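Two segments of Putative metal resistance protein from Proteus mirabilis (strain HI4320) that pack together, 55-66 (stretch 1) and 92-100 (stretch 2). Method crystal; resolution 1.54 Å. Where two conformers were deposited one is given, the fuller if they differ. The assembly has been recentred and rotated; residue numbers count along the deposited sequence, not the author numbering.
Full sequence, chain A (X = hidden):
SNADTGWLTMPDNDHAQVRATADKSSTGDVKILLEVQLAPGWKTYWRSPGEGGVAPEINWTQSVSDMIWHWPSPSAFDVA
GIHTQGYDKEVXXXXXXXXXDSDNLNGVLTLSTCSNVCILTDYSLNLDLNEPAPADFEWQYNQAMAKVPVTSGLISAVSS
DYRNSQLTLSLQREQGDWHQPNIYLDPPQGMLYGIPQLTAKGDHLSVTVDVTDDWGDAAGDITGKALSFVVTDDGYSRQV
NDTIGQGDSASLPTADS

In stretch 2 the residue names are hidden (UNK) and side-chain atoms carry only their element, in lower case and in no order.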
# COMPACT_ATOMS: atom_id res chain seq x y z
N ALA A 55 -8.63 0.41 3.33
CA ALA A 55 -7.22 0.17 3.62
C ALA A 55 -7.06 -0.34 5.06
O ALA A 55 -7.75 0.15 5.96
CB ALA A 55 -6.39 1.41 3.43
N PRO A 56 -6.17 -1.31 5.28
CA PRO A 56 -5.89 -1.68 6.69
C PRO A 56 -5.26 -0.52 7.43
O PRO A 56 -4.59 0.32 6.84
CB PRO A 56 -4.90 -2.84 6.57
CG PRO A 56 -4.31 -2.71 5.21
CD PRO A 56 -5.35 -2.08 4.33
N GLU A 57 -5.49 -0.46 8.74
CA GLU A 57 -4.90 0.60 9.56
C GLU A 57 -4.72 0.14 11.00
O GLU A 57 -5.38 -0.80 11.41
CB GLU A 57 -5.76 1.86 9.50
CG GLU A 57 -7.09 1.73 10.19
CD GLU A 57 -7.87 3.04 10.14
OE1 GLU A 57 -7.52 3.91 9.31
OE2 GLU A 57 -8.77 3.22 10.99
N ILE A 58 -3.84 0.81 11.73
CA ILE A 58 -3.65 0.56 13.15
C ILE A 58 -3.91 1.85 13.90
O ILE A 58 -3.40 2.91 13.54
CB ILE A 58 -2.23 0.06 13.49
CG1 ILE A 58 -1.96 -1.30 12.86
CG2 ILE A 58 -2.07 -0.06 15.01
CD1 ILE A 58 -0.50 -1.74 12.96
N ASN A 59 -4.66 1.72 14.99
CA ASN A 59 -4.84 2.81 15.94
C ASN A 59 -4.15 2.43 17.23
O ASN A 59 -4.50 1.45 17.89
CB ASN A 59 -6.32 3.09 16.11
CG ASN A 59 -6.95 3.66 14.83
OD1 ASN A 59 -6.80 4.85 14.53
ND2 ASN A 59 -7.64 2.81 14.06
N TRP A 60 -3.11 3.20 17.58
CA TRP A 60 -2.32 2.95 18.78
C TRP A 60 -2.96 3.66 19.96
O TRP A 60 -3.48 4.77 19.82
CB TRP A 60 -0.89 3.44 18.60
CG TRP A 60 -0.18 2.86 17.42
CD1 TRP A 60 0.04 3.46 16.23
CD2 TRP A 60 0.38 1.54 17.31
NE1 TRP A 60 0.71 2.62 15.39
CE2 TRP A 60 0.93 1.43 16.03
CE3 TRP A 60 0.47 0.45 18.18
CZ2 TRP A 60 1.57 0.28 15.58
CZ3 TRP A 60 1.11 -0.70 17.73
CH2 TRP A 60 1.64 -0.78 16.45
N THR A 61 -2.93 3.00 21.11
CA THR A 61 -3.38 3.58 22.37
C THR A 61 -2.44 4.71 22.81
O THR A 61 -2.89 5.73 23.31
CB THR A 61 -3.43 2.52 23.47
OG1 THR A 61 -4.37 1.51 23.10
CG2 THR A 61 -3.81 3.14 24.81
N GLN A 62 -1.14 4.48 22.69
CA GLN A 62 -0.14 5.46 23.06
C GLN A 62 -0.16 6.62 22.08
O GLN A 62 -0.51 6.44 20.91
CB GLN A 62 1.27 4.84 23.05
CG GLN A 62 1.59 3.84 24.17
CD GLN A 62 0.87 2.50 24.04
OE1 GLN A 62 0.50 2.10 22.95
NE2 GLN A 62 0.69 1.81 25.16
N SER A 63 0.24 7.80 22.53
CA SER A 63 0.47 8.88 21.59
C SER A 63 1.78 8.57 20.90
O SER A 63 2.79 8.28 21.55
CB SER A 63 0.50 10.24 22.27
OG SER A 63 -0.76 10.49 22.88
N VAL A 64 1.74 8.58 19.58
CA VAL A 64 2.91 8.37 18.76
C VAL A 64 2.92 9.58 17.86
O VAL A 64 1.90 10.25 17.73
CB VAL A 64 2.85 7.04 17.95
CG1 VAL A 64 2.68 5.87 18.90
CG2 VAL A 64 1.73 7.07 16.92
N SER A 65 4.04 9.85 17.21
CA SER A 65 4.12 11.06 16.43
C SER A 65 4.20 10.73 14.95
O SER A 65 3.20 10.33 14.35
CB SER A 65 5.33 11.89 16.89
OG SER A 65 6.54 11.19 16.71
N ASP A 66 5.37 10.88 14.35
CA ASP A 66 5.51 10.62 12.93
C ASP A 66 5.41 9.15 12.55
O ASP A 66 6.43 8.53 12.24
CB ASP A 66 6.84 11.19 12.43
CG ASP A 66 6.99 12.67 12.71
OD1 ASP A 66 7.47 13.02 13.80
OD2 ASP A 66 6.61 13.48 11.84
N UNK A 92 3.74 -8.17 4.25
CA UNK A 92 4.41 -7.68 5.46
C UNK A 92 4.57 -6.18 5.38
O UNK A 92 5.21 -5.68 4.45
c UNK A 92 5.70 -9.79 5.66
c UNK A 92 6.42 -7.83 6.97
c UNK A 92 5.80 -8.31 5.65
N UNK A 93 3.98 -5.45 6.32
CA UNK A 93 4.03 -4.01 6.37
C UNK A 93 5.12 -3.54 7.33
O UNK A 93 5.01 -3.77 8.53
c UNK A 93 2.67 -3.44 6.81
c UNK A 93 0.37 -3.55 3.83
c UNK A 93 0.57 -4.73 6.29
c UNK A 93 1.41 -3.22 4.67
c UNK A 93 1.53 -3.80 5.90
c UNK A 93 -0.58 -4.46 4.21
c UNK A 93 -0.48 -5.06 5.45
N UNK A 94 6.18 -2.89 6.83
CA UNK A 94 7.10 -2.19 7.72
C UNK A 94 6.52 -0.85 8.16
O UNK A 94 6.03 -0.10 7.32
c UNK A 94 8.35 -1.99 6.87
c UNK A 94 6.54 -2.71 5.42
c UNK A 94 8.01 -2.49 5.48
N UNK A 95 6.59 -0.58 9.46
CA UNK A 95 6.04 0.59 10.08
C UNK A 95 7.13 1.21 10.96
O UNK A 95 7.97 0.49 11.51
c UNK A 95 4.28 1.44 11.64
c UNK A 95 3.72 -0.35 10.00
c UNK A 95 4.81 0.24 10.91
c UNK A 95 2.70 -1.15 10.73
N UNK A 96 7.17 2.53 11.02
CA UNK A 96 8.10 3.23 11.89
C UNK A 96 7.33 4.25 12.71
O UNK A 96 6.46 4.93 12.18
c UNK A 96 11.24 3.58 9.55
c UNK A 96 10.17 2.92 10.42
o UNK A 96 12.30 3.96 10.11
c UNK A 96 9.20 3.91 11.08
o UNK A 96 11.04 3.72 8.32
N UNK A 97 7.69 4.35 13.99
CA UNK A 97 7.08 5.28 14.94
C UNK A 97 8.19 6.03 15.66
O UNK A 97 9.26 5.48 15.89
c UNK A 97 5.12 3.63 15.64
c UNK A 97 4.06 4.31 14.81
c UNK A 97 6.23 4.58 16.02
c UNK A 97 4.52 3.11 16.92
N UNK A 98 7.94 7.31 15.93
CA UNK A 98 8.85 8.14 16.75
C UNK A 98 8.17 8.60 18.03
O UNK A 98 6.95 8.56 18.16
c UNK A 98 9.37 9.33 15.95
c UNK A 98 10.31 8.92 14.83
c UNK A 98 11.79 9.74 12.99
c UNK A 98 10.84 10.13 14.11
n UNK A 98 12.15 10.95 12.21
N UNK A 99 8.99 8.93 19.02
CA UNK A 99 8.52 9.48 20.29
C UNK A 99 7.53 8.58 21.00
O UNK A 99 6.46 9.03 21.45
o UNK A 99 8.71 11.69 19.30
c UNK A 99 7.86 10.84 20.04
N UNK A 100 7.88 7.31 21.11
CA UNK A 100 7.14 6.41 21.96
C UNK A 100 7.72 6.57 23.35
O UNK A 100 8.88 6.23 23.57
c UNK A 100 7.25 4.95 21.51
c UNK A 100 6.67 4.80 20.10
c UNK A 100 6.55 4.00 22.48

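Position 92 carries three carbons, the first bearing the other two. They are out of reach of stretch 1. A fork at the first carbon with nothing beyond it is valine, Val 92.

Position 93 has one carbon followed by a ring of six carbons. Its CA-to-CB bond points toward stretch 1, and the ring meets Pro 56 obliquely. An all-carbon ring with no oxygen is phenylalanine, Phe 93. Its CZ lies 4.2 Å from Pro 56 CG.

Position 94 has three carbons that close a ring onto its own backbone N. It touches nothing on stretch 1. This closure identifies Pro 94.

Position 95 has four carbons, forked at the first, with one arm two carbons long. Its CA-to-CB bond points toward stretch 1, and the side chain meets Ile 58. The unequal fork is isoleucine, Ile 95. The two CD1 atoms, of Ile 58 and Ile 95, are 3.9 Å apart.

Position 96 has three carbons, the third carrying two oxygens. Its CA-to-CB bond points away from stretch 1. Two carbons before the carboxylate carbon make it glutamate, Glu 96.

Position 97 has four carbons, forked at the second. The side chain leaves sideways, but its end comes nearer stretch 1, reaching Trp 60 and Val 64. This is leucine, Leu 97. Its CD1 sits over the face of the Trp 60 five-membered ring, 4.2 Å from the centroid, in a CH-pi contact.

Position 98 has four carbons in a row ending in nitrogen, extended from chi2 onward. Its CB lies 3.5 Å from Ser 65 OG. That is lysine, Lys 98. Its backbone O accepts a weak hydrogen bond from Ser 65 N at 3.3 Å.

Position 99 has one carbon and one oxygen. Its CA-to-CB bond points toward stretch 1, and the oxygen approaches the side chain of Ser 65. This is serine, Ser 99. Its OG forms a weak hydrogen bond with Ser 65 OG at 3.4 Å.

Position 100 has three carbons, the first carrying two. They pack against Val 64. It is valine, Val 100. Its CG2 lies 4.3 Å from Val 64 CG1.

The contact is mainly apolar. Pro 56, Ile 58 and Trp 60 meet alternate residues Phe 93, Ile 95 and Leu 97. At the first two pairs the CA atoms are 10.2 Å apart, so side chains bridge the gap. The CA atoms of Ser 65 and Lys 98 are only 5.6 Å apart. The hydrogen bonds there are weak, and Ser 65 is poorly ordered. Trp 60 NE1 is buried without a polar partner.

Stretch 2 (92-100) VFPIELKSV
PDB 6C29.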